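Local coordinates for cysteine S-methyltransferase NleE (PDB 4R29), which probably blocks host NF-kappa-B activation by transferring a methyl group from S-adenosylmethionine to a zinc-finger cysteine of TAB2 and TAB3, at residues V22-I30 against L117-C126; L125-F136 against I146-S154. The protein carries 1 engineered substitution. All coordinates share one frame; numbering follows the deposited sequence.

Interaction 1 of 2, residues V22-I30 against L117-C126; sequences VVKNIYPEI and LYNPDLHALC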
# COMPACT_ATOMS: atom_id res chain seq x y z
N VAL A 22 11.21 -13.05 -8.53
CA VAL A 22 10.52 -12.61 -7.33
C VAL A 22 9.56 -11.45 -7.58
O VAL A 22 8.55 -11.32 -6.90
CB VAL A 22 11.51 -12.26 -6.21
CG1 VAL A 22 12.34 -13.50 -5.85
CG2 VAL A 22 12.39 -11.09 -6.61
N VAL A 23 9.86 -10.63 -8.58
CA VAL A 23 9.04 -9.46 -8.86
C VAL A 23 7.81 -9.75 -9.72
O VAL A 23 6.70 -9.32 -9.40
CB VAL A 23 9.87 -8.30 -9.46
CG1 VAL A 23 8.95 -7.16 -9.90
CG2 VAL A 23 10.88 -7.80 -8.45
N LYS A 24 8.00 -10.48 -10.81
CA LYS A 24 6.86 -10.84 -11.66
C LYS A 24 5.93 -11.76 -10.89
O LYS A 24 4.74 -11.83 -11.16
CB LYS A 24 7.31 -11.51 -12.96
CG LYS A 24 8.03 -10.61 -13.94
CD LYS A 24 8.42 -11.38 -15.19
CE LYS A 24 9.29 -10.54 -16.11
NZ LYS A 24 9.72 -11.34 -17.29
N ASN A 25 6.49 -12.47 -9.92
CA ASN A 25 5.69 -13.37 -9.10
C ASN A 25 4.63 -12.66 -8.28
O ASN A 25 3.52 -13.18 -8.11
CB ASN A 25 6.58 -14.20 -8.19
CG ASN A 25 6.67 -15.63 -8.63
OD1 ASN A 25 7.71 -16.08 -9.10
ND2 ASN A 25 5.55 -16.34 -8.51
N ILE A 26 4.96 -11.48 -7.77
CA ILE A 26 4.02 -10.73 -6.93
C ILE A 26 3.40 -9.55 -7.67
O ILE A 26 2.44 -8.95 -7.18
CB ILE A 26 4.70 -10.21 -5.68
CG1 ILE A 26 5.80 -9.20 -6.05
CG2 ILE A 26 5.24 -11.37 -4.86
CD1 ILE A 26 6.33 -8.40 -4.86
N TYR A 27 3.95 -9.23 -8.84
CA TYR A 27 3.50 -8.07 -9.61
C TYR A 27 3.51 -8.44 -11.10
O TYR A 27 4.27 -7.89 -11.89
CB TYR A 27 4.43 -6.89 -9.32
CG TYR A 27 4.04 -5.56 -9.92
CD1 TYR A 27 2.88 -5.42 -10.68
CD2 TYR A 27 4.85 -4.44 -9.73
CE1 TYR A 27 2.53 -4.20 -11.22
CE2 TYR A 27 4.52 -3.22 -10.28
CZ TYR A 27 3.35 -3.10 -11.02
OH TYR A 27 3.01 -1.88 -11.56
N PRO A 28 2.66 -9.40 -11.48
CA PRO A 28 2.68 -9.99 -12.82
C PRO A 28 2.70 -8.91 -13.90
O PRO A 28 3.51 -8.95 -14.82
CB PRO A 28 1.35 -10.75 -12.90
CG PRO A 28 0.95 -10.98 -11.50
CD PRO A 28 1.47 -9.82 -10.71
N GLU A 29 1.80 -7.94 -13.76
CA GLU A 29 1.52 -6.98 -14.81
C GLU A 29 2.55 -5.86 -14.92
O GLU A 29 2.22 -4.77 -15.38
CB GLU A 29 0.12 -6.38 -14.61
CG GLU A 29 -0.02 -5.51 -13.35
CD GLU A 29 -0.24 -6.31 -12.06
OE1 GLU A 29 -0.00 -7.54 -12.04
OE2 GLU A 29 -0.65 -5.70 -11.05
N ILE A 30 3.78 -6.11 -14.50
CA ILE A 30 4.78 -5.05 -14.49
C ILE A 30 5.41 -4.81 -15.87
O ILE A 30 5.68 -5.75 -16.62
CB ILE A 30 5.90 -5.32 -13.47
CG1 ILE A 30 6.82 -4.10 -13.38
CG2 ILE A 30 6.68 -6.57 -13.85
CD1 ILE A 30 8.00 -4.28 -12.44
N LEU A 117 10.54 -2.35 -5.11
CA LEU A 117 9.81 -3.59 -5.35
C LEU A 117 10.55 -4.81 -4.78
O LEU A 117 10.05 -5.93 -4.88
CB LEU A 117 9.49 -3.77 -6.83
CG LEU A 117 8.41 -2.85 -7.39
CD1 LEU A 117 8.18 -3.07 -8.90
CD2 LEU A 117 7.10 -2.99 -6.59
N TYR A 118 11.72 -4.59 -4.16
CA TYR A 118 12.48 -5.65 -3.48
C TYR A 118 12.34 -5.60 -1.97
O TYR A 118 13.01 -6.34 -1.24
CB TYR A 118 13.96 -5.64 -3.90
CG TYR A 118 14.10 -6.00 -5.36
CD1 TYR A 118 14.16 -7.33 -5.76
CD2 TYR A 118 14.10 -5.01 -6.34
CE1 TYR A 118 14.25 -7.66 -7.09
CE2 TYR A 118 14.19 -5.34 -7.68
CZ TYR A 118 14.27 -6.66 -8.05
OH TYR A 118 14.37 -7.00 -9.38
N ASN A 119 11.45 -4.73 -1.50
CA ASN A 119 11.11 -4.70 -0.10
C ASN A 119 10.77 -6.10 0.41
O ASN A 119 9.85 -6.73 -0.11
CB ASN A 119 9.93 -3.76 0.14
CG ASN A 119 9.65 -3.55 1.60
OD1 ASN A 119 10.31 -2.73 2.26
ND2 ASN A 119 8.68 -4.28 2.13
N PRO A 120 11.52 -6.58 1.41
CA PRO A 120 11.32 -7.90 2.03
C PRO A 120 9.93 -8.11 2.63
O PRO A 120 9.39 -9.20 2.45
CB PRO A 120 12.39 -7.93 3.13
CG PRO A 120 13.47 -7.09 2.57
CD PRO A 120 12.77 -5.96 1.87
N ASP A 121 9.37 -7.12 3.32
CA ASP A 121 8.02 -7.24 3.88
C ASP A 121 6.99 -7.48 2.78
O ASP A 121 6.07 -8.27 2.94
CB ASP A 121 7.64 -5.95 4.62
CG ASP A 121 8.24 -5.87 6.00
OD1 ASP A 121 8.98 -6.79 6.39
OD2 ASP A 121 7.97 -4.88 6.70
N LEU A 122 7.12 -6.76 1.68
CA LEU A 122 6.17 -6.86 0.59
C LEU A 122 6.19 -8.30 0.07
O LEU A 122 5.14 -8.89 -0.20
CB LEU A 122 6.51 -5.85 -0.52
CG LEU A 122 5.75 -6.01 -1.84
CD1 LEU A 122 4.22 -5.96 -1.61
CD2 LEU A 122 6.20 -5.00 -2.94
N HIS A 123 7.38 -8.88 -0.06
CA HIS A 123 7.50 -10.25 -0.56
C HIS A 123 6.94 -11.26 0.44
O HIS A 123 6.25 -12.20 0.05
CB HIS A 123 8.94 -10.57 -0.98
CG HIS A 123 9.31 -9.92 -2.28
ND1 HIS A 123 9.61 -8.58 -2.38
CD2 HIS A 123 9.36 -10.41 -3.54
CE1 HIS A 123 9.85 -8.28 -3.65
NE2 HIS A 123 9.71 -9.37 -4.37
N ALA A 124 7.22 -11.05 1.73
CA ALA A 124 6.69 -11.93 2.78
C ALA A 124 5.16 -11.88 2.84
O ALA A 124 4.50 -12.91 3.04
CB ALA A 124 7.30 -11.57 4.14
N LEU A 125 4.62 -10.67 2.67
CA LEU A 125 3.18 -10.42 2.74
C LEU A 125 2.42 -11.26 1.72
O LEU A 125 1.33 -11.79 2.01
CB LEU A 125 2.90 -8.95 2.43
CG LEU A 125 2.41 -8.01 3.52
CD1 LEU A 125 1.76 -6.83 2.81
CD2 LEU A 125 1.41 -8.69 4.46
N CYS A 126 2.99 -11.34 0.52
CA CYS A 126 2.40 -12.05 -0.61
C CYS A 126 2.38 -13.57 -0.47
O CYS A 126 1.74 -14.26 -1.27
CB CYS A 126 3.13 -11.67 -1.88
SG CYS A 126 2.73 -10.01 -2.43
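Ile26 reaches across to the helix 120-125 and sets its CD1 over one face of the His123 imidazole, 3.7 Å from the ring centroid, a CH-pi contact. Its CG1 lies between the backbone N and the carbonyl carbon (chi1 64°), which sends CD1 to the ring while CG2, the other branch, packs against Cys126, 3.7 Å from Cys126 CB. A beta-branched residue suits this place because its two arms serve two neighbours; CD1 also meets Leu122 CG at 3.9 Å.

Aliphatic packing continues around the two tyrosines. Val23 CG2 touches the ring of Tyr118 at 3.6 Å from its CZ, and Val22 CG2 joins it near CE1. Leu117 CD1 lies at the edge of the Tyr27 ring, near its plane, 3.7 Å from Tyr27 CD2. The same methyl meets Ile30 CD1 tip to tip, so one leucine branch fills the angle between an aromatic rim and an isoleucine end.

The polar element lies within 117-126. His123 ND1 donates to Asn119 O at 2.9 Å, with a nearly straight N-H...O angle of 175°. Asn119 O, at the N-cap position of the helix, also accepts from His123 N, and the side-chain bond fixes the rotation of the imidazole that Ile26 covers. Phe62 meets this histidine edge-to-face.

The helix axes, 10.7 Å apart at 51°, are spanned mainly by Ile26 and His123. A short, weakly bonded helical turn and the loop after it thus pack on helix 120-125, which leads into the hairpin of the Rossmann-like fold, and on the Leu117-Tyr118 loop before it.

Interaction 2 of 2, residues L125-F136 against I146-S154; sequences LCELPDICCKIF and IVVVYRNDS
Cys132 and Tyr150 face each other as a hydrogen-bonded pair in the antiparallel hairpin, and the tyrosine ring folds over its neighbour. With CG between the backbone N and the carbonyl carbon (chi1 63°), the ring lies across the strands and takes Cys132 CB over one face, 3.6 Å from the centroid. A short side chain suits this place: CB comes close to the ring face while SG passes obliquely beside it towards Asn152, 3.6 Å from Asn152 CG. Phe136 repeats the scheme at the other end, its face over Ile146 CB, 4.0 Å from the centroid.

The tight part is the ladder itself. Paired bonds join Cys132 to Tyr150, Lys134 to Val148 and Phe136 to Ile146; the Val148 N to Lys134 O bond is 2.8 Å long and nearly straight at 177°. On the sheet face of Ile131, Cys133 and Ile135, the beta-branched Val147 and Val149 fill the surface: Val147 CG1 meets Cys133 CB at 3.7 Å, and Val149 CG2 meets Ile131 CG2 at 3.8 Å. Helix 155-181 covers the other face, at whose margin the partly exposed Lys134 sets CG at the Tyr150 ring edge.

The loose, exposed part is at Asp130 and Asn152. Asn152 N still bonds Asp130 O at 2.7 Å, but Asp130 stacks its carboxylate on that of Asp153, the planes 17° apart. From the inner side the buried Arg151 grips both Asp153 oxygens through NE and NH2, its NH1 held by the carbonyls of Ser78 and Val102.

Backbone bonds thus set the pairing and mainly apolar side chains fill the inner face, while at the open end the charge of Arg151 probably eases the repulsion between Asp153 and Asp130.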
# COMPACT_ATOMS: atom_id res chain seq x y z
N LEU A 125 4.62 -10.67 2.67
CA LEU A 125 3.18 -10.42 2.74
C LEU A 125 2.42 -11.26 1.72
O LEU A 125 1.33 -11.79 2.01
CB LEU A 125 2.90 -8.95 2.43
CG LEU A 125 2.41 -8.01 3.52
CD1 LEU A 125 1.76 -6.83 2.81
CD2 LEU A 125 1.41 -8.69 4.46
N CYS A 126 2.99 -11.34 0.52
CA CYS A 126 2.40 -12.05 -0.61
C CYS A 126 2.38 -13.57 -0.47
O CYS A 126 1.74 -14.26 -1.27
CB CYS A 126 3.13 -11.67 -1.88
SG CYS A 126 2.73 -10.01 -2.43
N GLU A 127 3.08 -14.08 0.54
CA GLU A 127 3.12 -15.52 0.76
C GLU A 127 2.16 -16.01 1.86
O GLU A 127 2.18 -17.18 2.21
CB GLU A 127 4.57 -15.99 1.03
CG GLU A 127 5.56 -15.58 -0.07
CD GLU A 127 7.00 -16.05 0.20
OE1 GLU A 127 7.33 -16.40 1.36
OE2 GLU A 127 7.82 -16.07 -0.75
N LEU A 128 1.33 -15.12 2.39
CA LEU A 128 0.34 -15.49 3.41
C LEU A 128 -0.98 -15.97 2.80
O LEU A 128 -1.41 -15.45 1.77
CB LEU A 128 0.08 -14.32 4.34
CG LEU A 128 1.26 -13.83 5.18
CD1 LEU A 128 0.98 -12.43 5.74
CD2 LEU A 128 1.60 -14.83 6.31
N PRO A 129 -1.65 -16.93 3.44
CA PRO A 129 -2.87 -17.43 2.79
C PRO A 129 -3.94 -16.34 2.72
O PRO A 129 -4.12 -15.59 3.70
CB PRO A 129 -3.34 -18.58 3.70
CG PRO A 129 -2.15 -18.89 4.62
CD PRO A 129 -1.41 -17.58 4.75
N ASP A 130 -4.61 -16.24 1.57
CA ASP A 130 -5.73 -15.32 1.35
C ASP A 130 -5.35 -13.84 1.47
O ASP A 130 -6.22 -12.99 1.66
CB ASP A 130 -6.88 -15.63 2.31
CG ASP A 130 -7.22 -17.11 2.32
OD1 ASP A 130 -7.65 -17.62 1.27
OD2 ASP A 130 -7.04 -17.76 3.39
N ILE A 131 -4.06 -13.55 1.38
CA ILE A 131 -3.56 -12.19 1.40
C ILE A 131 -3.15 -11.76 -0.01
O ILE A 131 -2.22 -12.33 -0.59
CB ILE A 131 -2.36 -12.06 2.35
CG1 ILE A 131 -2.76 -12.53 3.76
CG2 ILE A 131 -1.87 -10.64 2.39
CD1 ILE A 131 -3.83 -11.69 4.38
N CYS A 132 -3.85 -10.76 -0.56
CA CYS A 132 -3.52 -10.23 -1.88
C CYS A 132 -2.99 -8.78 -1.83
O CYS A 132 -3.42 -7.97 -1.00
CB CYS A 132 -4.73 -10.30 -2.80
SG CYS A 132 -5.48 -11.94 -2.96
N CYS A 133 -2.06 -8.48 -2.73
CA CYS A 133 -1.54 -7.12 -2.87
C CYS A 133 -1.72 -6.62 -4.30
O CYS A 133 -1.18 -7.20 -5.24
CB CYS A 133 -0.05 -7.07 -2.50
SG CYS A 133 0.30 -7.39 -0.75
N LYS A 134 -2.49 -5.55 -4.47
CA LYS A 134 -2.52 -4.86 -5.76
C LYS A 134 -1.42 -3.80 -5.74
O LYS A 134 -1.36 -2.97 -4.82
CB LYS A 134 -3.90 -4.23 -6.02
CG LYS A 134 -5.00 -5.26 -6.30
CD LYS A 134 -6.38 -4.60 -6.53
CE LYS A 134 -7.46 -5.62 -6.91
NZ LYS A 134 -7.46 -5.97 -8.36
N ILE A 135 -0.53 -3.84 -6.72
CA ILE A 135 0.66 -2.99 -6.72
C ILE A 135 0.69 -2.13 -7.97
O ILE A 135 0.34 -2.60 -9.05
CB ILE A 135 1.95 -3.82 -6.69
CG1 ILE A 135 1.94 -4.80 -5.52
CG2 ILE A 135 3.18 -2.89 -6.62
CD1 ILE A 135 3.02 -5.89 -5.59
N PHE A 136 1.09 -0.87 -7.81
CA PHE A 136 1.29 0.01 -8.96
C PHE A 136 2.16 1.21 -8.61
O PHE A 136 2.25 1.59 -7.45
CB PHE A 136 -0.05 0.48 -9.54
CG PHE A 136 -0.97 1.08 -8.52
CD1 PHE A 136 -1.80 0.27 -7.76
CD2 PHE A 136 -1.02 2.44 -8.33
CE1 PHE A 136 -2.66 0.80 -6.83
CE2 PHE A 136 -1.88 3.00 -7.38
CZ PHE A 136 -2.71 2.17 -6.63
N ILE A 146 2.72 2.03 -4.82
CA ILE A 146 1.61 1.84 -3.89
C ILE A 146 1.29 0.35 -3.75
O ILE A 146 1.24 -0.38 -4.75
CB ILE A 146 0.33 2.56 -4.40
CG1 ILE A 146 0.62 4.02 -4.72
CG2 ILE A 146 -0.81 2.43 -3.39
CD1 ILE A 146 0.87 4.83 -3.51
N VAL A 147 1.07 -0.09 -2.52
CA VAL A 147 0.59 -1.45 -2.27
C VAL A 147 -0.75 -1.43 -1.56
O VAL A 147 -0.89 -0.87 -0.47
CB VAL A 147 1.59 -2.26 -1.42
CG1 VAL A 147 1.14 -3.72 -1.33
CG2 VAL A 147 3.01 -2.13 -1.99
N VAL A 148 -1.74 -2.04 -2.20
CA VAL A 148 -3.05 -2.21 -1.60
C VAL A 148 -3.19 -3.67 -1.16
O VAL A 148 -3.28 -4.58 -2.00
CB VAL A 148 -4.19 -1.85 -2.59
CG1 VAL A 148 -5.56 -1.98 -1.93
CG2 VAL A 148 -4.01 -0.43 -3.14
N VAL A 149 -3.19 -3.89 0.15
CA VAL A 149 -3.25 -5.24 0.71
C VAL A 149 -4.67 -5.53 1.25
O VAL A 149 -5.25 -4.71 1.96
CB VAL A 149 -2.15 -5.44 1.80
CG1 VAL A 149 -2.28 -4.38 2.89
CG2 VAL A 149 -2.18 -6.87 2.40
N TYR A 150 -5.22 -6.69 0.88
CA TYR A 150 -6.59 -7.04 1.28
C TYR A 150 -6.80 -8.53 1.60
O TYR A 150 -6.02 -9.40 1.16
CB TYR A 150 -7.61 -6.57 0.23
CG TYR A 150 -7.46 -7.19 -1.15
CD1 TYR A 150 -6.55 -6.68 -2.08
CD2 TYR A 150 -8.26 -8.28 -1.54
CE1 TYR A 150 -6.42 -7.23 -3.35
CE2 TYR A 150 -8.14 -8.86 -2.80
CZ TYR A 150 -7.21 -8.32 -3.71
OH TYR A 150 -7.08 -8.88 -4.96
N ARG A 151 -7.84 -8.82 2.38
CA ARG A 151 -8.25 -10.19 2.68
C ARG A 151 -9.03 -10.74 1.50
O ARG A 151 -10.08 -10.20 1.14
CB ARG A 151 -9.17 -10.25 3.91
CG ARG A 151 -8.63 -9.62 5.19
CD ARG A 151 -7.46 -10.38 5.77
NE ARG A 151 -7.75 -11.80 5.97
CZ ARG A 151 -7.13 -12.57 6.87
NH1 ARG A 151 -6.22 -12.03 7.69
NH2 ARG A 151 -7.44 -13.86 6.97
N ASN A 152 -8.53 -11.81 0.91
CA ASN A 152 -9.23 -12.49 -0.18
C ASN A 152 -10.34 -13.39 0.37
O ASN A 152 -11.25 -13.81 -0.35
CB ASN A 152 -8.24 -13.34 -0.97
CG ASN A 152 -8.65 -13.50 -2.41
OD1 ASN A 152 -9.36 -12.66 -2.97
ND2 ASN A 152 -8.19 -14.58 -3.03
N ASP A 153 -10.25 -13.67 1.67
CA ASP A 153 -11.18 -14.58 2.33
C ASP A 153 -12.35 -13.82 2.92
O ASP A 153 -13.13 -14.37 3.69
CB ASP A 153 -10.46 -15.45 3.39
CG ASP A 153 -9.55 -14.64 4.32
OD1 ASP A 153 -9.27 -13.45 4.04
OD2 ASP A 153 -9.09 -15.20 5.33
N SER A 154 -12.46 -12.55 2.57
CA SER A 154 -13.65 -11.77 2.90
C SER A 154 -14.04 -11.01 1.65
O SER A 154 -13.18 -10.44 0.99
CB SER A 154 -13.36 -10.77 4.02
OG SER A 154 -14.31 -9.71 3.98

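In the fold
Interactions 1 and 2 are consecutive along the chain and share Leu125 and Cys126, where helix 120-125 turns toward strand 131-137; their centres lie 11 Å apart. They also touch directly: Tyr27 CE1 packs 3.5 Å from Ile135 O, so the N-terminal segment rests on strand 131-137, an edge strand of the sheet. Strand 145-151 is central, bonded on its other side to strand 109-114, which carries Gln111, a residue that binds S-adenosylmethionine; the Ile146 side chain is about 4 Å from that of Gln111. Interaction 2 is therefore the nearer to the cofactor, the Val149 side chain being about 6 Å from it, against about 13 Å for Leu122 of interaction 1.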